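Glutaconate coenzyme a-transferase (Acidaminococcus fermentans, PDB 1POI) catalyses, as the large subunit of the enzyme, the transfer of the CoA moiety from acetyl-CoA to (R)-2-hydroxyglutarate and related compounds such as glutaconate. Local coordinates at residues V14-H19 against G42-T47; E37-G42 against D58-N63; D131-S136 against P147-K152. One frame throughout, in Å; residues are numbered along the deposited sequence.

Interaction 1 of 3, residues V14-H19 against G42-T47; sequences VHSGDH and GITDLT
This is a backbone-led contact between two loops, made where each runs into its own strand of the central parallel sheet: residues 14-19 come off helix 6-13 and enter strand 19-22, and residues 42-47 come off helix 32-40 and enter strand 46-49. The loops are tied first through Ser16. Its OG, anti to the carbonyl carbon and so beside its own backbone N, accepts a nearly straight bond from Thr44 N at 3.1 Å (162°). One residue on, Gly17 N faces two carbonyls, apparently bonding to Thr44 O at 3.2 Å, an oxygen whose place is less certain, and weakly to Asp45 O. Parallel pairing then sets in, as expected of neighbouring strands in the Rossmann-like alpha/beta fold of CoA transferases: Thr47 N binds Asp18 O at 3.0 Å, in the carbonyl plane, and His19 bridges to Thr47 with CA atoms 4.6 Å apart. On the face that carries both His19 and Thr47, Thr47 CG2 approaches His19 CD2 obliquely at 4.0 Å. Ile43 CD1 packs on Val14 CB at 4.2 Å, and Leu46 CD1 lies against the backbone at Ser16 CA, 3.9 Å away. Asp18 OD2 accepts from His15 N at 2.7 Å, bracing the turn from within; the imidazole of His15 lies close to a bound copper ion.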
loop_
_atom_site.group_PDB
_atom_site.type_symbol
_atom_site.label_atom_id
_atom_site.label_comp_id
_atom_site.label_asym_id
_atom_site.label_seq_id
_atom_site.Cartn_x
_atom_site.Cartn_y
_atom_site.Cartn_z
ATOM N N VAL A 14 12.420 -10.789 -33.526
ATOM C CA VAL A 14 11.357 -10.596 -34.516
ATOM C C VAL A 14 11.975 -10.723 -35.896
ATOM O O VAL A 14 13.115 -10.271 -36.118
ATOM C CB VAL A 14 10.618 -9.244 -34.358
ATOM C CG1 VAL A 14 9.189 -9.330 -34.957
ATOM C CG2 VAL A 14 10.530 -8.875 -32.882
ATOM N N HIS A 15 11.231 -11.365 -36.805
ATOM C CA HIS A 15 11.681 -11.655 -38.176
ATOM C C HIS A 15 10.497 -11.623 -39.113
ATOM O O HIS A 15 9.375 -11.958 -38.715
ATOM C CB HIS A 15 12.244 -13.093 -38.267
ATOM C CG HIS A 15 13.223 -13.439 -37.189
ATOM N ND1 HIS A 15 14.518 -12.968 -37.174
ATOM C CD2 HIS A 15 13.075 -14.156 -36.051
ATOM C CE1 HIS A 15 15.127 -13.369 -36.071
ATOM N NE2 HIS A 15 14.272 -14.091 -35.370
ATOM N N SER A 16 10.746 -11.283 -40.373
ATOM C CA SER A 16 9.678 -11.278 -41.360
ATOM C C SER A 16 9.190 -12.727 -41.418
ATOM O O SER A 16 9.946 -13.648 -41.081
ATOM C CB SER A 16 10.213 -10.850 -42.723
ATOM O OG SER A 16 10.964 -9.659 -42.621
ATOM N N GLY A 17 7.965 -12.947 -41.882
ATOM C CA GLY A 17 7.435 -14.302 -41.912
ATOM C C GLY A 17 6.657 -14.620 -40.633
ATOM O O GLY A 17 5.546 -15.169 -40.685
ATOM N N ASP A 18 7.205 -14.209 -39.488
ATOM C CA ASP A 18 6.598 -14.436 -38.180
ATOM C C ASP A 18 5.109 -14.218 -37.998
ATOM O O ASP A 18 4.505 -13.318 -38.593
ATOM C CB ASP A 18 7.280 -13.574 -37.153
ATOM C CG ASP A 18 8.545 -14.144 -36.703
ATOM O OD1 ASP A 18 8.664 -15.377 -36.717
ATOM O OD2 ASP A 18 9.425 -13.373 -36.296
ATOM N N HIS A 19 4.534 -15.054 -37.144
ATOM C CA HIS A 19 3.134 -14.969 -36.746
ATOM C C HIS A 19 3.318 -14.252 -35.419
ATOM O O HIS A 19 3.863 -14.853 -34.476
ATOM C CB HIS A 19 2.559 -16.355 -36.447
ATOM C CG HIS A 19 1.145 -16.335 -35.949
ATOM N ND1 HIS A 19 0.789 -15.818 -34.721
ATOM C CD2 HIS A 19 -0.007 -16.779 -36.518
ATOM C CE1 HIS A 19 -0.520 -15.945 -34.558
ATOM N NE2 HIS A 19 -1.025 -16.525 -35.634
ATOM N N GLY A 42 12.205 -2.584 -41.403
ATOM C CA GLY A 42 11.901 -3.233 -42.651
ATOM C C GLY A 42 11.339 -4.619 -42.419
ATOM O O GLY A 42 11.294 -5.440 -43.345
ATOM N N ILE A 43 10.897 -4.900 -41.199
ATOM C CA ILE A 43 10.324 -6.209 -40.909
ATOM C C ILE A 43 9.030 -6.290 -41.686
ATOM O O ILE A 43 8.303 -5.307 -41.738
ATOM C CB ILE A 43 10.124 -6.379 -39.430
ATOM C CG1 ILE A 43 11.482 -6.716 -38.824
ATOM C CG2 ILE A 43 9.091 -7.452 -39.150
ATOM C CD1 ILE A 43 11.590 -6.432 -37.380
ATOM N N THR A 44 8.764 -7.429 -42.324
ATOM C CA THR A 44 7.572 -7.541 -43.151
ATOM C C THR A 44 7.001 -8.958 -43.250
ATOM O O THR A 44 7.517 -9.902 -42.648
ATOM C CB THR A 44 7.911 -6.971 -44.563
ATOM O OG1 THR A 44 6.830 -7.192 -45.495
ATOM C CG2 THR A 44 9.219 -7.587 -45.079
ATOM N N ASP A 45 5.928 -9.095 -44.019
ATOM C CA ASP A 45 5.281 -10.381 -44.229
ATOM C C ASP A 45 5.008 -11.086 -42.905
ATOM O O ASP A 45 5.441 -12.214 -42.666
ATOM C CB ASP A 45 6.103 -11.265 -45.191
ATOM C CG ASP A 45 5.828 -10.946 -46.667
ATOM O OD1 ASP A 45 4.709 -11.259 -47.144
ATOM O OD2 ASP A 45 6.726 -10.386 -47.354
ATOM N N LEU A 46 4.322 -10.358 -42.034
ATOM C CA LEU A 46 3.917 -10.817 -40.718
ATOM C C LEU A 46 2.460 -11.264 -40.811
ATOM O O LEU A 46 1.689 -10.781 -41.657
ATOM C CB LEU A 46 3.993 -9.639 -39.755
ATOM C CG LEU A 46 5.275 -9.230 -39.029
ATOM C CD1 LEU A 46 6.510 -9.691 -39.754
ATOM C CD2 LEU A 46 5.258 -7.713 -38.841
ATOM N N THR A 47 2.094 -12.224 -39.979
ATOM C CA THR A 47 0.712 -12.693 -39.911
ATOM C C THR A 47 0.411 -12.526 -38.420
ATOM O O THR A 47 1.340 -12.383 -37.596
ATOM C CB THR A 47 0.558 -14.212 -40.381
ATOM O OG1 THR A 47 0.575 -14.295 -41.808
ATOM C CG2 THR A 47 -0.744 -14.818 -39.947
#

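Interaction 2 of 3, residues E37-G42 against D58-N63; sequences EILRQG and DMLIGN
The last turns of helices 32-40 and 55-62 lie side by side, nearest at Leu39 and Leu60, whose CA atoms are 7.0 Å apart. Both helices belong to the layer packed on the parallel sheet of this alpha/beta fold, and the first ends in a Schellman motif at Gly42, which has positive phi. No hydrogen bond crosses between the segments; the join is apolar and centred on Leu39, whose CG stands anti to the carbonyl carbon and whose isobutyl fork reaches out to the second helix. One methyl, CD2, packs on Asn63 CB at 3.5 Å and on Leu60 CD2 at 4.0 Å. The other, CD1, touches Met59 CB at 4.2 Å. Leu60 also turns its CD2 to Ile38 CG2, 3.7 Å away, the two side chains crossing at about a right angle. Beyond the pair, helix 270-282 packs against Met59 and Asn63, and Arg65 bonds to Leu39 O. The amide of Asn63 crosses the Leu39 fork at about a right angle, with ND2 3.6 Å from CD1. Its rotation is fixed from its own helix: ND2 gives a straight bond (165°) to Met59 O at 2.8 Å, from above the carbonyl plane, and the same oxygen also accepts from Asn63 N.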
loop_
_atom_site.group_PDB
_atom_site.type_symbol
_atom_site.label_atom_id
_atom_site.label_comp_id
_atom_site.label_asym_id
_atom_site.label_seq_id
_atom_site.Cartn_x
_atom_site.Cartn_y
_atom_site.Cartn_z
ATOM N N GLU A 37 9.736 0.250 -34.071
ATOM C CA GLU A 37 10.983 -0.401 -34.466
ATOM C C GLU A 37 10.736 -1.516 -35.509
ATOM O O GLU A 37 11.535 -1.718 -36.428
ATOM C CB GLU A 37 11.708 -0.939 -33.244
ATOM C CG GLU A 37 13.140 -1.326 -33.527
ATOM C CD GLU A 37 14.112 -0.145 -33.558
ATOM O OE1 GLU A 37 13.727 0.991 -33.180
ATOM O OE2 GLU A 37 15.293 -0.368 -33.927
ATOM N N ILE A 38 9.627 -2.229 -35.378
ATOM C CA ILE A 38 9.294 -3.250 -36.347
ATOM C C ILE A 38 9.287 -2.554 -37.710
ATOM O O ILE A 38 10.045 -2.923 -38.610
ATOM C CB ILE A 38 7.923 -3.884 -36.022
ATOM C CG1 ILE A 38 8.081 -4.916 -34.900
ATOM C CG2 ILE A 38 7.300 -4.491 -37.244
ATOM C CD1 ILE A 38 6.748 -5.477 -34.352
ATOM N N LEU A 39 8.512 -1.487 -37.841
ATOM C CA LEU A 39 8.450 -0.734 -39.106
ATOM C C LEU A 39 9.821 -0.213 -39.536
ATOM O O LEU A 39 10.289 -0.457 -40.657
ATOM C CB LEU A 39 7.514 0.466 -38.977
ATOM C CG LEU A 39 6.037 0.154 -39.028
ATOM C CD1 LEU A 39 5.263 1.440 -38.963
ATOM C CD2 LEU A 39 5.733 -0.568 -40.307
ATOM N N ARG A 40 10.453 0.501 -38.616
ATOM C CA ARG A 40 11.758 1.093 -38.835
ATOM C C ARG A 40 12.781 0.054 -39.284
ATOM O O ARG A 40 13.779 0.399 -39.907
ATOM C CB ARG A 40 12.223 1.776 -37.536
ATOM C CG ARG A 40 13.323 2.816 -37.672
ATOM C CD ARG A 40 13.662 3.455 -36.332
ATOM N NE ARG A 40 12.536 4.243 -35.847
ATOM C CZ ARG A 40 12.091 4.234 -34.594
ATOM N NH1 ARG A 40 12.680 3.482 -33.678
ATOM N NH2 ARG A 40 11.025 4.949 -34.263
ATOM N N GLN A 41 12.539 -1.219 -38.994
ATOM C CA GLN A 41 13.508 -2.239 -39.378
ATOM C C GLN A 41 13.245 -2.985 -40.690
ATOM O O GLN A 41 13.999 -3.870 -41.076
ATOM C CB GLN A 41 13.760 -3.197 -38.215
ATOM C CG GLN A 41 14.648 -2.601 -37.143
ATOM C CD GLN A 41 15.167 -3.641 -36.205
ATOM O OE1 GLN A 41 15.484 -4.751 -36.619
ATOM N NE2 GLN A 41 15.266 -3.303 -34.932
ATOM N N GLY A 42 12.205 -2.584 -41.403
ATOM C CA GLY A 42 11.901 -3.233 -42.651
ATOM C C GLY A 42 11.339 -4.619 -42.419
ATOM O O GLY A 42 11.294 -5.440 -43.345
ATOM N N ASP A 58 -2.865 -0.848 -37.711
ATOM C CA ASP A 58 -3.130 0.019 -38.851
ATOM C C ASP A 58 -1.818 0.447 -39.448
ATOM O O ASP A 58 -1.635 0.417 -40.659
ATOM C CB ASP A 58 -3.890 1.262 -38.454
ATOM C CG ASP A 58 -4.622 1.872 -39.617
ATOM O OD1 ASP A 58 -5.386 1.126 -40.256
ATOM O OD2 ASP A 58 -4.452 3.087 -39.891
ATOM N N MET A 59 -0.888 0.838 -38.600
ATOM C CA MET A 59 0.390 1.271 -39.101
ATOM C C MET A 59 1.105 0.162 -39.874
ATOM O O MET A 59 1.588 0.404 -40.981
ATOM C CB MET A 59 1.219 1.855 -37.974
ATOM C CG MET A 59 0.594 3.135 -37.419
ATOM S SD MET A 59 1.651 3.865 -36.184
ATOM C CE MET A 59 2.822 4.671 -37.174
ATOM N N LEU A 60 1.084 -1.063 -39.350
ATOM C CA LEU A 60 1.715 -2.205 -40.017
ATOM C C LEU A 60 1.048 -2.465 -41.373
ATOM O O LEU A 60 1.729 -2.587 -42.390
ATOM C CB LEU A 60 1.622 -3.464 -39.145
ATOM C CG LEU A 60 2.379 -3.451 -37.811
ATOM C CD1 LEU A 60 2.076 -4.714 -37.000
ATOM C CD2 LEU A 60 3.877 -3.280 -38.057
ATOM N N ILE A 61 -0.281 -2.528 -41.392
ATOM C CA ILE A 61 -1.023 -2.765 -42.628
ATOM C C ILE A 61 -0.714 -1.698 -43.684
ATOM O O ILE A 61 -0.253 -2.024 -44.781
ATOM C CB ILE A 61 -2.531 -2.785 -42.368
ATOM C CG1 ILE A 61 -2.896 -3.959 -41.472
ATOM C CG2 ILE A 61 -3.289 -2.858 -43.670
ATOM C CD1 ILE A 61 -4.338 -3.963 -41.074
ATOM N N GLY A 62 -0.958 -0.434 -43.342
ATOM C CA GLY A 62 -0.702 0.671 -44.246
ATOM C C GLY A 62 0.717 0.686 -44.774
ATOM O O GLY A 62 0.943 1.120 -45.899
ATOM N N ASN A 63 1.680 0.287 -43.951
ATOM C CA ASN A 63 3.068 0.205 -44.395
ATOM C C ASN A 63 3.305 -1.154 -45.102
ATOM O O ASN A 63 4.441 -1.641 -45.201
ATOM C CB ASN A 63 4.025 0.335 -43.213
ATOM C CG ASN A 63 4.256 1.782 -42.798
ATOM O OD1 ASN A 63 5.221 2.429 -43.243
ATOM N ND2 ASN A 63 3.402 2.287 -41.906
#

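Interaction 3 of 3, residues D131-S136 against P147-K152; sequences DEWGIS and PDDKFK
The indole of Trp133 carries this contact, with Lys150 laid across one of its faces. Lys150 CB sits 3.7 Å from the centroid of the six-membered ring, only 11° off the ring normal, a clear CH-pi contact. Lys150 N lies over the same face, 3.3 Å from Trp133 CH2. The lysine, with CG anti to its backbone N, then runs fully extended, sliding past the indole in the opposite direction to it; CD passes over the five-membered ring, 4.1 Å from Trp133 CG. That straight course delivers NZ to Glu132 O, where it bonds at 3.0 Å in the carbonyl plane. NZ has its strongest partner outside the two segments, a salt bridge to Glu98, and also bonds Asp99 O; gripped by three oxygens, it would probably stay charged.

Around the rim of the indole, Asp149 OD1 meets Trp133 CH2 at the edge, 3.5 Å away, its carboxylate turned 79° from the ring. Asp148 O stands at the edge as well, near CZ3. On the pyrrole side Phe151 brings CE1 to within 3.6 Å of Trp133 NE1, the two rings oblique with their planes at 53°.

In the second shell, Glu98 also accepts from the backbone N atoms of Gly134 and Ile135, tying the tryptophan loop to strand 96-99, while Tyr100 makes a cation-pi contact with the lysine. Further out, Asp149 packs on Phe158 of another copy of this protein, and Glu132 packs on an aromatic side chain of a different protein, with a weak hydrogen bond from OE1.

The contact thus joins the loops before and after helix 137-141, with Ser136 as the N-cap of that helix and Lys150 in a CH-pi contact over Trp133 just ahead of strand 152-156.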
loop_
_atom_site.group_PDB
_atom_site.type_symbol
_atom_site.label_atom_id
_atom_site.label_comp_id
_atom_site.label_asym_id
_atom_site.label_seq_id
_atom_site.Cartn_x
_atom_site.Cartn_y
_atom_site.Cartn_z
ATOM N N ASP A 131 -20.587 -18.778 -42.668
ATOM C CA ASP A 131 -21.011 -18.861 -44.048
ATOM C C ASP A 131 -20.039 -18.208 -45.023
ATOM O O ASP A 131 -20.244 -18.324 -46.223
ATOM C CB ASP A 131 -22.391 -18.223 -44.232
ATOM C CG ASP A 131 -23.488 -18.986 -43.529
ATOM O OD1 ASP A 131 -23.221 -19.588 -42.459
ATOM O OD2 ASP A 131 -24.626 -18.978 -44.051
ATOM N N GLU A 132 -19.026 -17.494 -44.533
ATOM C CA GLU A 132 -18.065 -16.819 -45.412
ATOM C C GLU A 132 -16.620 -16.914 -44.920
ATOM O O GLU A 132 -16.332 -16.563 -43.773
ATOM C CB GLU A 132 -18.388 -15.318 -45.542
ATOM C CG GLU A 132 -19.720 -14.938 -46.173
ATOM C CD GLU A 132 -19.840 -15.283 -47.661
ATOM O OE1 GLU A 132 -18.961 -14.901 -48.472
ATOM O OE2 GLU A 132 -20.850 -15.919 -48.030
ATOM N N TRP A 133 -15.708 -17.362 -45.787
ATOM C CA TRP A 133 -14.285 -17.420 -45.435
ATOM C C TRP A 133 -13.618 -16.206 -46.061
ATOM O O TRP A 133 -13.849 -15.880 -47.226
ATOM C CB TRP A 133 -13.605 -18.666 -45.981
ATOM C CG TRP A 133 -13.985 -19.929 -45.313
ATOM C CD1 TRP A 133 -15.207 -20.261 -44.810
ATOM C CD2 TRP A 133 -13.148 -21.080 -45.137
ATOM N NE1 TRP A 133 -15.185 -21.554 -44.339
ATOM C CE2 TRP A 133 -13.931 -22.078 -44.531
ATOM C CE3 TRP A 133 -11.808 -21.361 -45.442
ATOM C CZ2 TRP A 133 -13.423 -23.341 -44.225
ATOM C CZ3 TRP A 133 -11.305 -22.616 -45.140
ATOM C CH2 TRP A 133 -12.109 -23.586 -44.538
ATOM N N GLY A 134 -12.796 -15.534 -45.279
ATOM C CA GLY A 134 -12.100 -14.363 -45.779
ATOM C C GLY A 134 -10.973 -14.858 -46.653
ATOM O O GLY A 134 -10.788 -14.397 -47.770
ATOM N N ILE A 135 -10.201 -15.789 -46.103
ATOM C CA ILE A 135 -9.091 -16.420 -46.804
ATOM C C ILE A 135 -9.628 -17.788 -47.189
ATOM O O ILE A 135 -10.010 -18.575 -46.330
ATOM C CB ILE A 135 -7.883 -16.589 -45.880
ATOM C CG1 ILE A 135 -7.732 -15.325 -45.024
ATOM C CG2 ILE A 135 -6.636 -16.871 -46.724
ATOM C CD1 ILE A 135 -6.567 -15.325 -44.061
ATOM N N SER A 136 -9.793 -18.011 -48.481
ATOM C CA SER A 136 -10.311 -19.277 -48.974
ATOM C C SER A 136 -9.368 -20.466 -48.693
ATOM O O SER A 136 -8.159 -20.301 -48.454
ATOM C CB SER A 136 -10.551 -19.166 -50.470
ATOM O OG SER A 136 -9.324 -18.900 -51.136
ATOM N N PRO A 147 -3.717 -21.471 -41.159
ATOM C CA PRO A 147 -4.445 -22.742 -41.156
ATOM C C PRO A 147 -5.063 -23.007 -42.510
ATOM O O PRO A 147 -5.434 -22.063 -43.206
ATOM C CB PRO A 147 -5.521 -22.500 -40.113
ATOM C CG PRO A 147 -4.785 -21.708 -39.110
ATOM C CD PRO A 147 -4.027 -20.705 -39.941
ATOM N N ASP A 148 -5.171 -24.280 -42.887
ATOM C CA ASP A 148 -5.767 -24.626 -44.168
ATOM C C ASP A 148 -7.251 -24.489 -44.050
ATOM O O ASP A 148 -7.927 -24.334 -45.044
ATOM C CB ASP A 148 -5.419 -26.049 -44.602
ATOM C CG ASP A 148 -3.978 -26.193 -45.086
ATOM O OD1 ASP A 148 -3.211 -25.199 -45.149
ATOM O OD2 ASP A 148 -3.611 -27.334 -45.403
ATOM N N ASP A 149 -7.760 -24.581 -42.825
ATOM C CA ASP A 149 -9.198 -24.440 -42.566
ATOM C C ASP A 149 -9.509 -23.356 -41.545
ATOM O O ASP A 149 -8.854 -23.273 -40.499
ATOM C CB ASP A 149 -9.793 -25.747 -42.065
ATOM C CG ASP A 149 -9.848 -26.791 -43.135
ATOM O OD1 ASP A 149 -10.789 -26.771 -43.962
ATOM O OD2 ASP A 149 -8.940 -27.638 -43.152
ATOM N N LYS A 150 -10.460 -22.491 -41.889
ATOM C CA LYS A 150 -10.885 -21.440 -40.987
ATOM C C LYS A 150 -11.515 -22.138 -39.756
ATOM O O LYS A 150 -11.141 -21.867 -38.612
ATOM C CB LYS A 150 -11.913 -20.542 -41.682
ATOM C CG LYS A 150 -12.459 -19.441 -40.795
ATOM C CD LYS A 150 -13.489 -18.599 -41.504
ATOM C CE LYS A 150 -13.921 -17.472 -40.587
ATOM N NZ LYS A 150 -14.583 -16.379 -41.304
ATOM N N PHE A 151 -12.421 -23.080 -40.004
ATOM C CA PHE A 151 -13.068 -23.823 -38.926
ATOM C C PHE A 151 -13.562 -25.163 -39.478
ATOM O O PHE A 151 -13.450 -25.430 -40.681
ATOM C CB PHE A 151 -14.258 -23.015 -38.362
ATOM C CG PHE A 151 -15.477 -23.018 -39.241
ATOM C CD1 PHE A 151 -15.577 -22.148 -40.312
ATOM C CD2 PHE A 151 -16.492 -23.931 -39.029
ATOM C CE1 PHE A 151 -16.679 -22.193 -41.176
ATOM C CE2 PHE A 151 -17.599 -23.990 -39.883
ATOM C CZ PHE A 151 -17.693 -23.126 -40.956
ATOM N N LYS A 152 -14.143 -25.981 -38.610
ATOM C CA LYS A 152 -14.689 -27.279 -39.008
ATOM C C LYS A 152 -15.851 -27.606 -38.078
ATOM O O LYS A 152 -15.720 -27.478 -36.863
ATOM C CB LYS A 152 -13.606 -28.350 -38.879
ATOM C CG LYS A 152 -13.195 -28.992 -40.181
ATOM C CD LYS A 152 -11.761 -29.498 -40.116
ATOM C CE LYS A 152 -11.467 -30.516 -41.214
ATOM N NZ LYS A 152 -11.769 -30.010 -42.594
#

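In the fold
Interactions 1 and 2 are neighbours, with centres about 10 Å apart, and share Gly42, where helix 32-40 gives way to the loop before strand 46-49. Interaction 1 joins strand entrances at a partly buried end of the parallel sheet and relies on backbone polar groups; interaction 2 is buried between helices and mostly apolar, with no hydrogen bond across its segments. Ile38 links them, its O touching Ile43 CB at 3.6 Å and its CG2 lying 4.1 Å from Leu46 CD2. Interaction 3 stands apart, about 22 and 27 Å from the others between centres, on the chain's periphery where other chains come close; there an aromatic face and a charged lysine do the work.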